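PDB 6MCA: ankyrin repeat domain protein from Legionella pneumophila subsp. pneumophila, which acts as a Legionella effector with a cysteine protease-like domain and ankyrin repeats, and interacts with the host LARP7 component of the 7SK snRNP complex. Local coordinates for residues A[31-36]-A[65-70]; A[55-60]-A[81-86]; A[289-294]-A[339-344]; A[257-262]-A[310-315]. All blocks are in the same frame, centred on the assembly; numbering follows the deposited sequence. Where two conformers were deposited one is given.

Contact 1 (A[31-36]-A[65-70]); sequences ISHRMP and TRQIKI. With TLA (L(+)-tartaric acid), chain C.
The Schellman motif that closes helix 26-31 meets the N-cap of helix 68-76, with the imidazole of His33, the positive-phi residue of that turn, laid against the amide of Gln67. In one of the two modelled conformers of Gln67, its CD stands 3.3 Å above the His33 ring plane, displaced toward the rim, and amide and ring planes are 44° apart. OE1 and NE2 both come near His33 ND1, but the angles allow no hydrogen bond; Gln67 OE1 bonds a glycerol instead. His33 is held from its other nitrogen: NE2 donates an almost straight bond (167°) to O1 of a tartrate, 3.1 Å away and near the ring plane. Hydroxyl O2 of the same tartrate donates to Thr65 O at 3.0 Å, so the molecule, probably from the crystallisation liquor, bridges the two segments.

The apolar half centres on Ile70. Its CG2, anti to the backbone N, lies 3.6 Å from Pro36 CD, while its CD1 approaches Arg34 O at the same distance, 3.6 Å. Met35, bent at chi2 and chi3, sets SD 4.0 Å from Ile70 CG1, the two side chains running past each other in opposite directions. Behind this patch, Pro36 rests on Ile26 and Ile30 of helix 26-31 and Ile70 on Cys62 of helix 58-65; the loop between helices 26-31 and 38-43 thus lies against the turn joining helices 58-65 and 68-76.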
loop_
_atom_site.group_PDB
_atom_site.type_symbol
_atom_site.label_atom_id
_atom_site.label_comp_id
_atom_site.label_asym_id
_atom_site.label_seq_id
_atom_site.Cartn_x
_atom_site.Cartn_y
_atom_site.Cartn_z
ATOM N N ILE A 31 -8.722 11.335 -24.885
ATOM C CA ILE A 31 -8.142 9.994 -24.937
ATOM C C ILE A 31 -7.583 9.706 -26.325
ATOM O O ILE A 31 -6.535 9.063 -26.468
ATOM C CB ILE A 31 -9.193 8.949 -24.513
ATOM C CG1 ILE A 31 -9.522 9.099 -23.027
ATOM C CG2 ILE A 31 -8.708 7.537 -24.808
ATOM C CD1 ILE A 31 -10.873 8.541 -22.646
ATOM N N SER A 32 -8.257 10.190 -27.365
ATOM C CA SER A 32 -7.817 9.989 -28.740
ATOM C C SER A 32 -6.768 11.004 -29.184
ATOM O O SER A 32 -6.444 11.049 -30.376
ATOM C CB SER A 32 -9.018 10.039 -29.688
ATOM O OG SER A 32 -9.939 9.004 -29.392
ATOM N N HIS A 33 -6.250 11.816 -28.261
ATOM C CA HIS A 33 -5.187 12.783 -28.542
ATOM C C HIS A 33 -5.623 13.855 -29.537
ATOM O O HIS A 33 -4.793 14.439 -30.238
ATOM C CB HIS A 33 -3.912 12.086 -29.030
ATOM C CG HIS A 33 -3.196 11.321 -27.961
ATOM N ND1 HIS A 33 -1.875 11.548 -27.643
ATOM C CD2 HIS A 33 -3.618 10.333 -27.136
ATOM C CE1 HIS A 33 -1.514 10.734 -26.666
ATOM N NE2 HIS A 33 -2.552 9.987 -26.341
ATOM N N ARG A 34 -6.922 14.130 -29.603
ATOM C CA ARG A 34 -7.454 15.215 -30.414
ATOM C C ARG A 34 -7.774 16.408 -29.524
ATOM O O ARG A 34 -8.366 16.253 -28.451
ATOM C CB ARG A 34 -8.712 14.782 -31.170
ATOM C CG ARG A 34 -8.451 13.925 -32.397
ATOM C CD ARG A 34 -9.743 13.650 -33.151
ATOM N NE ARG A 34 -10.561 12.641 -32.485
ATOM C CZ ARG A 34 -11.836 12.403 -32.771
ATOM N NH1 ARG A 34 -12.501 11.464 -32.111
ATOM N NH2 ARG A 34 -12.450 13.105 -33.715
ATOM N N MET A 35 -7.379 17.591 -29.968
ATOM C CA MET A 35 -7.694 18.807 -29.228
ATOM C C MET A 35 -9.197 19.049 -29.276
ATOM O O MET A 35 -9.765 19.149 -30.372
ATOM C CB MET A 35 -6.942 20.002 -29.805
ATOM C CG MET A 35 -7.279 21.322 -29.130
ATOM S SD MET A 35 -6.591 21.441 -27.468
ATOM C CE MET A 35 -4.842 21.563 -27.837
ATOM N N PRO A 36 -9.876 19.138 -28.137
ATOM C CA PRO A 36 -11.333 19.291 -28.155
ATOM C C PRO A 36 -11.754 20.658 -28.676
ATOM O O PRO A 36 -11.012 21.641 -28.618
ATOM C CB PRO A 36 -11.732 19.119 -26.684
ATOM C CG PRO A 36 -10.550 18.467 -26.030
ATOM C CD PRO A 36 -9.356 18.975 -26.771
ATOM N N THR A 65 -3.351 11.040 -19.502
ATOM C CA THR A 65 -2.830 10.771 -20.837
ATOM C C THR A 65 -1.590 11.591 -21.182
ATOM O O THR A 65 -1.116 11.508 -22.320
ATOM C CB THR A 65 -3.918 11.019 -21.886
ATOM O OG1 THR A 65 -4.379 12.373 -21.790
ATOM C CG2 THR A 65 -5.090 10.073 -21.668
ATOM N N ARG A 66 -1.062 12.374 -20.237
ATOM C CA ARG A 66 0.176 13.136 -20.429
ATOM C C ARG A 66 0.072 14.121 -21.593
ATOM O O ARG A 66 1.044 14.356 -22.314
ATOM C CB ARG A 66 1.376 12.208 -20.633
ATOM C CG ARG A 66 1.570 11.157 -19.559
ATOM C CD ARG A 66 2.573 10.115 -20.024
ATOM N NE ARG A 66 2.875 9.134 -18.988
ATOM C CZ ARG A 66 3.903 9.228 -18.153
ATOM N NH1 ARG A 66 4.730 10.262 -18.231
ATOM N NH2 ARG A 66 4.106 8.287 -17.240
ATOM N N GLN A 67 -1.120 14.685 -21.789
ATOM C CA GLN A 67 -1.398 15.617 -22.881
ATOM C C GLN A 67 -1.268 17.032 -22.330
ATOM O O GLN A 67 -2.208 17.571 -21.741
ATOM C CB GLN A 67 -2.784 15.366 -23.461
ATOM C CG GLN A 67 -2.911 14.050 -24.206
ATOM C CD GLN A 67 -2.447 14.155 -25.643
ATOM O OE1 GLN A 67 -3.255 14.310 -26.556
ATOM N NE2 GLN A 67 -1.138 14.080 -25.851
ATOM N N ILE A 68 -0.099 17.639 -22.536
ATOM C CA ILE A 68 0.189 18.912 -21.884
ATOM C C ILE A 68 -0.426 20.090 -22.639
ATOM O O ILE A 68 -0.797 21.092 -22.019
ATOM C CB ILE A 68 1.710 19.077 -21.700
ATOM C CG1 ILE A 68 2.015 20.250 -20.766
ATOM C CG2 ILE A 68 2.411 19.240 -23.043
ATOM C CD1 ILE A 68 3.319 20.107 -20.015
ATOM N N LYS A 69 -0.560 20.002 -23.966
ATOM C CA LYS A 69 -1.154 21.111 -24.710
ATOM C C LYS A 69 -2.637 21.273 -24.390
ATOM O O LYS A 69 -3.123 22.399 -24.211
ATOM C CB LYS A 69 -0.944 20.905 -26.211
ATOM C CG LYS A 69 0.448 20.419 -26.584
ATOM C CD LYS A 69 1.088 21.306 -27.642
ATOM C CE LYS A 69 1.842 22.467 -27.012
ATOM N NZ LYS A 69 2.622 23.236 -28.022
ATOM N N ILE A 70 -3.371 20.162 -24.306
ATOM C CA ILE A 70 -4.783 20.240 -23.947
ATOM C C ILE A 70 -4.939 20.736 -22.515
ATOM O O ILE A 70 -5.879 21.474 -22.196
ATOM C CB ILE A 70 -5.462 18.876 -24.159
ATOM C CG1 ILE A 70 -5.085 18.307 -25.529
ATOM C CG2 ILE A 70 -6.970 19.007 -24.029
ATOM C CD1 ILE A 70 -5.971 17.172 -25.990
HETATM O O1 TLA C . -2.865 8.113 -23.915
HETATM O O11 TLA C . -2.314 6.983 -22.131
HETATM C C1 TLA C . -1.994 7.745 -23.082
HETATM C C2 TLA C . -0.550 8.221 -23.222
HETATM O O2 TLA C . -0.490 9.257 -24.163
HETATM C C3 TLA C . 0.330 7.063 -23.684
HETATM O O3 TLA C . 0.367 7.030 -25.084
HETATM C C4 TLA C . 1.745 7.259 -23.143
HETATM O O4 TLA C . 2.682 7.559 -23.928
HETATM O O41 TLA C . 1.973 7.122 -21.912
#

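Contact 2 (A[55-60]-A[81-86]); sequences GFTPLI and INKPDV
Gly55 to Leu59 read Gly-Phe-Thr-Pro-Leu, consistent with the turn that leads into the first helix of an ankyrin repeat, and this turn packs on the loop 81-86 that leads toward helix 91-97. Van der Waals contacts come from Thr57 and the first turn of helix 58-65. Leu59, with CG anti to the backbone N (chi1 -170°), places CD2 3.8 Å from Ile81 CG1. Ile60 runs its CD1 against the backbone of the loop, 3.7 Å from Lys83 O. The methyl CG2 of Thr57 touches the extended chain of Lys83, whose ammonium group goes on to Asp49 O.

A polar group meets an aromatic one at Phe56 and Asp85, whose side chains lie next to each other and point the same way. Carboxylate oxygen OD2 of Asp85 lies at the ring edge, in its plane and 4.0 Å from Phe56 CE1, with carboxylate and ring almost perpendicular. That carboxylate is gripped at both oxygens, OD1 by Thr87 and OD2 by the indole N-H of Trp94, which also stacks edge-to-face with Phe56.

No direct hydrogen bond spans the segments, and two waters do so instead. One gives its hydrogen to Gly55 O and accepts from Val86 N. The other donates to Lys83 O and sits 2.7 Å from Thr57 OG1, the N-cap oxygen that itself accepts a 3.1 Å bond from Ile60 N at 160°.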
loop_
_atom_site.group_PDB
_atom_site.type_symbol
_atom_site.label_atom_id
_atom_site.label_comp_id
_atom_site.label_asym_id
_atom_site.label_seq_id
_atom_site.Cartn_x
_atom_site.Cartn_y
_atom_site.Cartn_z
ATOM N N GLY A 55 -15.601 9.120 -14.768
ATOM C CA GLY A 55 -15.385 9.575 -13.411
ATOM C C GLY A 55 -14.304 10.619 -13.244
ATOM O O GLY A 55 -13.918 10.906 -12.105
ATOM N N PHE A 56 -13.811 11.200 -14.333
ATOM C CA PHE A 56 -12.722 12.162 -14.291
ATOM C C PHE A 56 -13.168 13.492 -14.886
ATOM O O PHE A 56 -14.233 13.605 -15.496
ATOM C CB PHE A 56 -11.492 11.635 -15.046
ATOM C CG PHE A 56 -10.966 10.335 -14.514
ATOM C CD1 PHE A 56 -10.510 10.240 -13.212
ATOM C CD2 PHE A 56 -10.919 9.208 -15.319
ATOM C CE1 PHE A 56 -10.025 9.047 -12.718
ATOM C CE2 PHE A 56 -10.432 8.011 -14.829
ATOM C CZ PHE A 56 -9.984 7.931 -13.527
ATOM N N THR A 57 -12.337 14.505 -14.690
ATOM C CA THR A 57 -12.489 15.800 -15.328
ATOM C C THR A 57 -11.598 15.878 -16.557
ATOM O O THR A 57 -10.669 15.080 -16.712
ATOM C CB THR A 57 -12.126 16.926 -14.351
ATOM O OG1 THR A 57 -10.718 16.899 -14.089
ATOM C CG2 THR A 57 -12.885 16.767 -13.043
ATOM N N PRO A 58 -11.865 16.813 -17.475
ATOM C CA PRO A 58 -10.968 16.964 -18.635
ATOM C C PRO A 58 -9.509 17.177 -18.253
ATOM O O PRO A 58 -8.614 16.628 -18.909
ATOM C CB PRO A 58 -11.553 18.180 -19.365
ATOM C CG PRO A 58 -12.997 18.164 -19.010
ATOM C CD PRO A 58 -13.076 17.646 -17.601
ATOM N N LEU A 59 -9.247 17.953 -17.199
ATOM C CA LEU A 59 -7.871 18.165 -16.761
ATOM C C LEU A 59 -7.257 16.877 -16.227
ATOM O O LEU A 59 -6.081 16.589 -16.481
ATOM C CB LEU A 59 -7.821 19.265 -15.703
ATOM C CG LEU A 59 -6.426 19.760 -15.317
ATOM C CD1 LEU A 59 -5.694 20.297 -16.537
ATOM C CD2 LEU A 59 -6.514 20.818 -14.228
ATOM N N ILE A 60 -8.037 16.088 -15.485
ATOM C CA ILE A 60 -7.534 14.807 -15.002
ATOM C C ILE A 60 -7.308 13.847 -16.164
ATOM O O ILE A 60 -6.363 13.050 -16.142
ATOM C CB ILE A 60 -8.492 14.225 -13.946
ATOM C CG1 ILE A 60 -8.502 15.111 -12.698
ATOM C CG2 ILE A 60 -8.102 12.801 -13.584
ATOM C CD1 ILE A 60 -9.347 14.569 -11.566
ATOM N N ILE A 81 -8.175 23.891 -11.028
ATOM C CA ILE A 81 -6.963 23.086 -11.126
ATOM C C ILE A 81 -6.799 22.109 -9.972
ATOM O O ILE A 81 -5.891 21.269 -10.010
ATOM C CB ILE A 81 -5.729 24.005 -11.229
ATOM C CG1 ILE A 81 -4.634 23.334 -12.061
ATOM C CG2 ILE A 81 -5.219 24.389 -9.844
ATOM C CD1 ILE A 81 -3.606 24.295 -12.602
ATOM N N ASN A 82 -7.656 22.181 -8.954
ATOM C CA ASN A 82 -7.563 21.295 -7.799
ATOM C C ASN A 82 -8.789 20.403 -7.634
ATOM O O ASN A 82 -8.929 19.753 -6.590
ATOM C CB ASN A 82 -7.338 22.107 -6.520
ATOM C CG ASN A 82 -5.944 22.695 -6.440
ATOM O OD1 ASN A 82 -4.958 22.027 -6.752
ATOM N ND2 ASN A 82 -5.854 23.951 -6.020
ATOM N N LYS A 83 -9.674 20.347 -8.621
ATOM C CA LYS A 83 -10.873 19.524 -8.494
ATOM C C LYS A 83 -10.511 18.051 -8.626
ATOM O O LYS A 83 -9.949 17.648 -9.654
ATOM C CB LYS A 83 -11.914 19.903 -9.543
ATOM C CG LYS A 83 -13.189 19.083 -9.429
ATOM C CD LYS A 83 -14.273 19.573 -10.369
ATOM C CE LYS A 83 -15.545 18.759 -10.190
ATOM N NZ LYS A 83 -16.640 19.222 -11.084
ATOM N N PRO A 84 -10.807 17.219 -7.631
ATOM C CA PRO A 84 -10.418 15.808 -7.710
ATOM C C PRO A 84 -11.534 14.919 -8.230
ATOM O O PRO A 84 -12.658 15.380 -8.452
ATOM C CB PRO A 84 -10.081 15.477 -6.255
ATOM C CG PRO A 84 -11.082 16.301 -5.482
ATOM C CD PRO A 84 -11.340 17.562 -6.301
ATOM N N ASP A 85 -11.232 13.639 -8.423
ATOM C CA ASP A 85 -12.263 12.644 -8.684
ATOM C C ASP A 85 -12.842 12.192 -7.343
ATOM O O ASP A 85 -12.543 12.762 -6.290
ATOM C CB ASP A 85 -11.697 11.493 -9.513
ATOM C CG ASP A 85 -10.477 10.856 -8.876
ATOM O OD1 ASP A 85 -10.643 10.108 -7.892
ATOM O OD2 ASP A 85 -9.353 11.097 -9.365
ATOM N N VAL A 86 -13.679 11.151 -7.364
ATOM C CA VAL A 86 -14.376 10.734 -6.148
ATOM C C VAL A 86 -13.396 10.233 -5.093
ATOM O O VAL A 86 -13.669 10.322 -3.889
ATOM C CB VAL A 86 -15.445 9.674 -6.488
ATOM C CG1 VAL A 86 -14.795 8.394 -6.990
ATOM C CG2 VAL A 86 -16.338 9.399 -5.284
HETATM O O HOH W 1 -14.895 10.219 -9.780
HETATM O O HOH W 2 -9.795 18.536 -12.163
#

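Contact 3 (A[289-294]-A[339-344]); sequences EGSVNI and ISSQIS
Ser291 and Val292 press against Ile339 where strand 292-297 begins and the chain leaves strand 331-337, and this buried corner is the tight part of the contact. A chi1 of 168° puts Val292 CG1 anti to the backbone N and leaves CG2 beside that nitrogen, where it lies 3.7 Å from Ile339 CG1. Next to it, CB of Ser291 lies 3.8 Å from CB of Ile339. The hydroxyl of Ser291 makes the one hydrogen bond across the segments, donating to Ile339 O at 2.9 Å. It approaches at a C=O...O angle of 133° and from above the carbonyl plane, 46° out of it. The buried hydroxyl thus ties the strand entrance to the departing chain.

Beyond Ile339 the packing thins quickly. Ser341 OG stays 3.8 Å from Ser291 OG, too far for a bond, and pairs with Ser286 OG instead. The CB of Ser340 points away from the strand and its hydroxyl bonds a glycerol, while its carbonyl O takes a hydrogen bond from Arg282. From Ser340 onward the segment is largely exposed, apart from Gln342, which touches Cys347 farther along the loop.

On the strand side the turn through Gly290, at positive phi, is stitched by Asn293 ND2 donating to Glu289 O at 3.2 Å. Val292 also rests on Val358, and Ile339 on Pro357, both of helix 355-364. A helix covering the start of strand 292-297 and the chain just after strand 331-337, the edge strand of the antiparallel sheet, is consistent with the cysteine protease-like domain described for AnkH.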
loop_
_atom_site.group_PDB
_atom_site.type_symbol
_atom_site.label_atom_id
_atom_site.label_comp_id
_atom_site.label_asym_id
_atom_site.label_seq_id
_atom_site.Cartn_x
_atom_site.Cartn_y
_atom_site.Cartn_z
ATOM N N GLU A 289 -8.705 -24.992 0.222
ATOM C CA GLU A 289 -7.570 -25.218 -0.657
ATOM C C GLU A 289 -6.222 -25.144 0.038
ATOM O O GLU A 289 -5.232 -25.607 -0.536
ATOM C CB GLU A 289 -7.580 -24.196 -1.806
ATOM C CG GLU A 289 -8.690 -24.357 -2.814
ATOM C CD GLU A 289 -8.432 -23.513 -4.045
ATOM O OE1 GLU A 289 -7.956 -22.374 -3.872
ATOM O OE2 GLU A 289 -8.692 -23.981 -5.174
ATOM N N GLY A 290 -6.152 -24.589 1.240
ATOM C CA GLY A 290 -4.890 -24.151 1.790
ATOM C C GLY A 290 -4.527 -22.776 1.261
ATOM O O GLY A 290 -5.157 -22.232 0.354
ATOM N N SER A 291 -3.472 -22.204 1.841
ATOM C CA SER A 291 -3.153 -20.811 1.545
ATOM C C SER A 291 -2.453 -20.649 0.202
ATOM O O SER A 291 -2.781 -19.732 -0.557
ATOM C CB SER A 291 -2.293 -20.222 2.662
ATOM O OG SER A 291 -3.070 -19.935 3.810
ATOM N N VAL A 292 -1.487 -21.511 -0.108
ATOM C CA VAL A 292 -0.597 -21.308 -1.247
ATOM C C VAL A 292 -0.509 -22.597 -2.049
ATOM O O VAL A 292 -0.016 -23.615 -1.541
ATOM C CB VAL A 292 0.807 -20.866 -0.805
ATOM C CG1 VAL A 292 1.777 -20.963 -1.971
ATOM C CG2 VAL A 292 0.766 -19.453 -0.243
ATOM N N ASN A 293 -0.939 -22.539 -3.311
ATOM C CA ASN A 293 -0.880 -23.679 -4.219
ATOM C C ASN A 293 -0.031 -23.341 -5.438
ATOM O O ASN A 293 -0.150 -22.252 -6.007
ATOM C CB ASN A 293 -2.282 -24.106 -4.665
ATOM C CG ASN A 293 -3.078 -24.745 -3.547
ATOM O OD1 ASN A 293 -2.930 -25.935 -3.268
ATOM N ND2 ASN A 293 -3.927 -23.958 -2.898
ATOM N N ILE A 294 0.815 -24.287 -5.847
ATOM C CA ILE A 294 1.738 -24.116 -6.963
ATOM C C ILE A 294 1.444 -25.192 -7.998
ATOM O O ILE A 294 1.454 -26.387 -7.680
ATOM C CB ILE A 294 3.205 -24.190 -6.502
ATOM C CG1 ILE A 294 3.464 -23.191 -5.370
ATOM C CG2 ILE A 294 4.147 -23.941 -7.673
ATOM C CD1 ILE A 294 4.782 -23.401 -4.660
ATOM N N ILE A 339 1.553 -21.776 4.475
ATOM C CA ILE A 339 1.433 -20.388 4.901
ATOM C C ILE A 339 0.209 -20.268 5.800
ATOM O O ILE A 339 -0.863 -20.792 5.476
ATOM C CB ILE A 339 1.331 -19.448 3.687
ATOM C CG1 ILE A 339 2.662 -19.404 2.931
ATOM C CG2 ILE A 339 0.909 -18.057 4.118
ATOM C CD1 ILE A 339 3.592 -18.293 3.377
ATOM N N SER A 340 0.370 -19.588 6.934
ATOM C CA SER A 340 -0.710 -19.487 7.906
ATOM C C SER A 340 -1.902 -18.737 7.319
ATOM O O SER A 340 -1.752 -17.802 6.527
ATOM C CB SER A 340 -0.223 -18.785 9.173
ATOM O OG SER A 340 -0.146 -17.383 8.985
ATOM N N SER A 341 -3.097 -19.160 7.719
ATOM C CA SER A 341 -4.323 -18.547 7.237
ATOM C C SER A 341 -4.583 -17.222 7.947
ATOM O O SER A 341 -4.120 -16.979 9.064
ATOM C CB SER A 341 -5.513 -19.487 7.443
ATOM O OG SER A 341 -5.361 -20.678 6.691
ATOM N N GLN A 342 -5.337 -16.353 7.268
ATOM C CA GLN A 342 -5.785 -15.070 7.814
ATOM C C GLN A 342 -7.301 -15.028 7.622
ATOM O O GLN A 342 -7.813 -14.427 6.675
ATOM C CB GLN A 342 -5.066 -13.892 7.133
ATOM C CG GLN A 342 -5.598 -12.505 7.492
ATOM C CD GLN A 342 -5.190 -12.047 8.879
ATOM O OE1 GLN A 342 -4.492 -12.757 9.603
ATOM N NE2 GLN A 342 -5.624 -10.849 9.254
ATOM N N ILE A 343 -8.019 -15.698 8.523
ATOM C CA ILE A 343 -9.470 -15.782 8.409
ATOM C C ILE A 343 -10.124 -14.508 8.927
ATOM O O ILE A 343 -11.021 -13.947 8.287
ATOM C CB ILE A 343 -9.991 -17.028 9.151
ATOM C CG1 ILE A 343 -9.302 -18.288 8.626
ATOM C CG2 ILE A 343 -11.499 -17.146 9.001
ATOM C CD1 ILE A 343 -9.539 -18.545 7.156
ATOM N N SER A 344 -9.688 -14.035 10.091
ATOM C CA SER A 344 -10.244 -12.813 10.655
ATOM C C SER A 344 -9.722 -11.593 9.908
ATOM O O SER A 344 -8.570 -11.558 9.467
ATOM C CB SER A 344 -9.895 -12.707 12.139
ATOM O OG SER A 344 -10.543 -13.721 12.890
#

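Contact 4 (A[257-262]-A[310-315]); sequences LILPAA and DFLYKK
Leu259 straddles two side chains of helix 305-312, turning one methyl to Phe311 and the other to Leu312. Its CD1 stands over the centre of the Phe311 ring, 4.2 Å from the centroid and 11° off the normal, a CH-pi contact on the face. Lower down the same side chain, Leu259 CB comes within 3.6 Å of Phe311 CE1, so the leucine slants across the ring. CG of Phe311 is anti to the backbone N (chi1 -160°), and the ring extends from the helix toward the strand. Ala261, two residues on, brings CB obliquely to the same ring atom, Phe311 CE1, at 3.9 Å.

The second branch works differently: Leu259 and Leu312 meet at about a right angle, with CD2 of Leu259 3.6 Å from CD1 of Leu312. The other methyl of Leu312, CD2, touches Pro260 O at 3.5 Å. Around the aromatic ring, Phe270 of the adjacent strand and Tyr321 of helix 318-329 add edge-to-face stacks.

Ile258 packs on helix 215-233, while Leu259 and Ala261 face helix 305-312. Strand 256-263, outermost in its antiparallel sheet, therefore runs between helices, an alpha/beta layering consistent with the cysteine protease-like domain.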
loop_
_atom_site.group_PDB
_atom_site.type_symbol
_atom_site.label_atom_id
_atom_site.label_comp_id
_atom_site.label_asym_id
_atom_site.label_seq_id
_atom_site.Cartn_x
_atom_site.Cartn_y
_atom_site.Cartn_z
ATOM N N LEU A 257 6.245 -12.722 -12.852
ATOM C CA LEU A 257 5.062 -11.897 -13.040
ATOM C C LEU A 257 4.223 -11.973 -11.774
ATOM O O LEU A 257 3.940 -13.070 -11.286
ATOM C CB LEU A 257 4.253 -12.385 -14.247
ATOM C CG LEU A 257 3.536 -11.354 -15.117
ATOM C CD1 LEU A 257 3.142 -11.981 -16.450
ATOM C CD2 LEU A 257 2.333 -10.779 -14.399
ATOM N N ILE A 258 3.834 -10.821 -11.237
ATOM C CA ILE A 258 2.993 -10.753 -10.046
ATOM C C ILE A 258 1.658 -10.142 -10.448
ATOM O O ILE A 258 1.608 -9.004 -10.931
ATOM C CB ILE A 258 3.660 -9.949 -8.919
ATOM C CG1 ILE A 258 4.941 -10.646 -8.461
ATOM C CG2 ILE A 258 2.707 -9.782 -7.741
ATOM C CD1 ILE A 258 5.661 -9.924 -7.344
ATOM N N LEU A 259 0.579 -10.894 -10.248
ATOM C CA LEU A 259 -0.766 -10.484 -10.651
ATOM C C LEU A 259 -1.672 -10.425 -9.431
ATOM O O LEU A 259 -2.154 -11.472 -8.959
ATOM C CB LEU A 259 -1.334 -11.449 -11.690
ATOM C CG LEU A 259 -0.665 -11.426 -13.062
ATOM C CD1 LEU A 259 -1.133 -12.592 -13.913
ATOM C CD2 LEU A 259 -0.961 -10.113 -13.755
ATOM N N PRO A 260 -1.902 -9.244 -8.857
ATOM C CA PRO A 260 -2.923 -9.122 -7.809
ATOM C C PRO A 260 -4.306 -9.008 -8.437
ATOM O O PRO A 260 -4.513 -8.239 -9.379
ATOM C CB PRO A 260 -2.532 -7.832 -7.072
ATOM C CG PRO A 260 -1.148 -7.478 -7.578
ATOM C CD PRO A 260 -1.080 -8.030 -8.964
ATOM N N ALA A 261 -5.248 -9.789 -7.919
ATOM C CA ALA A 261 -6.616 -9.809 -8.409
ATOM C C ALA A 261 -7.569 -9.437 -7.284
ATOM O O ALA A 261 -7.377 -9.841 -6.130
ATOM C CB ALA A 261 -6.984 -11.185 -8.972
ATOM N N ALA A 262 -8.593 -8.662 -7.628
ATOM C CA ALA A 262 -9.627 -8.253 -6.689
ATOM C C ALA A 262 -10.826 -9.181 -6.843
ATOM O O ALA A 262 -11.375 -9.315 -7.943
ATOM C CB ALA A 262 -10.035 -6.799 -6.923
ATOM N N ASP A 310 -8.223 -9.901 -19.696
ATOM C CA ASP A 310 -9.328 -10.459 -18.924
ATOM C C ASP A 310 -8.996 -10.517 -17.439
ATOM O O ASP A 310 -9.881 -10.335 -16.594
ATOM C CB ASP A 310 -9.677 -11.858 -19.436
ATOM C CG ASP A 310 -10.161 -11.854 -20.873
ATOM O OD1 ASP A 310 -10.231 -10.764 -21.479
ATOM O OD2 ASP A 310 -10.469 -12.943 -21.399
ATOM N N PHE A 311 -7.725 -10.749 -17.104
ATOM C CA PHE A 311 -7.311 -10.948 -15.722
ATOM C C PHE A 311 -7.286 -9.641 -14.939
ATOM O O PHE A 311 -7.767 -9.589 -13.802
ATOM C CB PHE A 311 -5.931 -11.607 -15.701
ATOM C CG PHE A 311 -5.592 -12.284 -14.405
ATOM C CD1 PHE A 311 -5.193 -11.548 -13.302
ATOM C CD2 PHE A 311 -5.660 -13.662 -14.296
ATOM C CE1 PHE A 311 -4.877 -12.174 -12.114
ATOM C CE2 PHE A 311 -5.345 -14.293 -13.110
ATOM C CZ PHE A 311 -4.953 -13.548 -12.019
ATOM N N LEU A 312 -6.726 -8.582 -15.522
ATOM C CA LEU A 312 -6.468 -7.348 -14.790
ATOM C C LEU A 312 -7.391 -6.196 -15.150
ATOM O O LEU A 312 -7.606 -5.316 -14.314
ATOM C CB LEU A 312 -5.021 -6.889 -15.015
ATOM C CG LEU A 312 -3.901 -7.661 -14.320
ATOM C CD1 LEU A 312 -2.557 -7.053 -14.685
ATOM C CD2 LEU A 312 -4.099 -7.673 -12.813
ATOM N N TYR A 313 -7.939 -6.166 -16.365
ATOM C CA TYR A 313 -8.619 -4.982 -16.875
ATOM C C TYR A 313 -10.083 -5.232 -17.220
ATOM O O TYR A 313 -10.732 -4.348 -17.791
ATOM C CB TYR A 313 -7.857 -4.445 -18.089
ATOM C CG TYR A 313 -6.390 -4.234 -17.789
ATOM C CD1 TYR A 313 -5.989 -3.369 -16.779
ATOM C CD2 TYR A 313 -5.407 -4.917 -18.494
ATOM C CE1 TYR A 313 -4.652 -3.176 -16.489
ATOM C CE2 TYR A 313 -4.065 -4.730 -18.210
ATOM C CZ TYR A 313 -3.695 -3.858 -17.207
ATOM O OH TYR A 313 -2.364 -3.666 -16.918
ATOM N N LYS A 314 -10.619 -6.403 -16.891
ATOM C CA LYS A 314 -12.047 -6.666 -16.966
ATOM C C LYS A 314 -12.542 -7.138 -15.606
ATOM O O LYS A 314 -11.783 -7.704 -14.814
ATOM C CB LYS A 314 -12.384 -7.721 -18.030
ATOM C CG LYS A 314 -11.992 -7.349 -19.451
ATOM C CD LYS A 314 -12.744 -8.216 -20.454
ATOM C CE LYS A 314 -12.312 -7.931 -21.884
ATOM N NZ LYS A 314 -11.102 -8.713 -22.257
ATOM N N LYS A 315 -13.822 -6.898 -15.339
ATOM C CA LYS A 315 -14.433 -7.338 -14.091
ATOM C C LYS A 315 -14.763 -8.823 -14.187
ATOM O O LYS A 315 -15.487 -9.246 -15.094
ATOM C CB LYS A 315 -15.688 -6.520 -13.793
#

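The four contacts fall into two regions. Contacts 1 and 2 lie in the N-terminal helical part, their centres 15 Å apart; contact 2 uses the start of helix 58-65, contact 1 the turn from its end into helix 68-76. Contacts 3 and 4, with centres 20 Å apart, both reach the five-stranded antiparallel sheet: contact 4 at its outermost strand 256-263, contact 3 by the start of strand 292-297 and the loop that follows edge strand 331-337. Contacts 1 and 3 are on opposite sides of the chain's centre, about 46 Å between centres, whereas the centres of contacts 2 and 4 are about 25 Å apart. The tartrate belongs to contact 1, where His237 also binds it, and glycerols mark contacts 1 and 3.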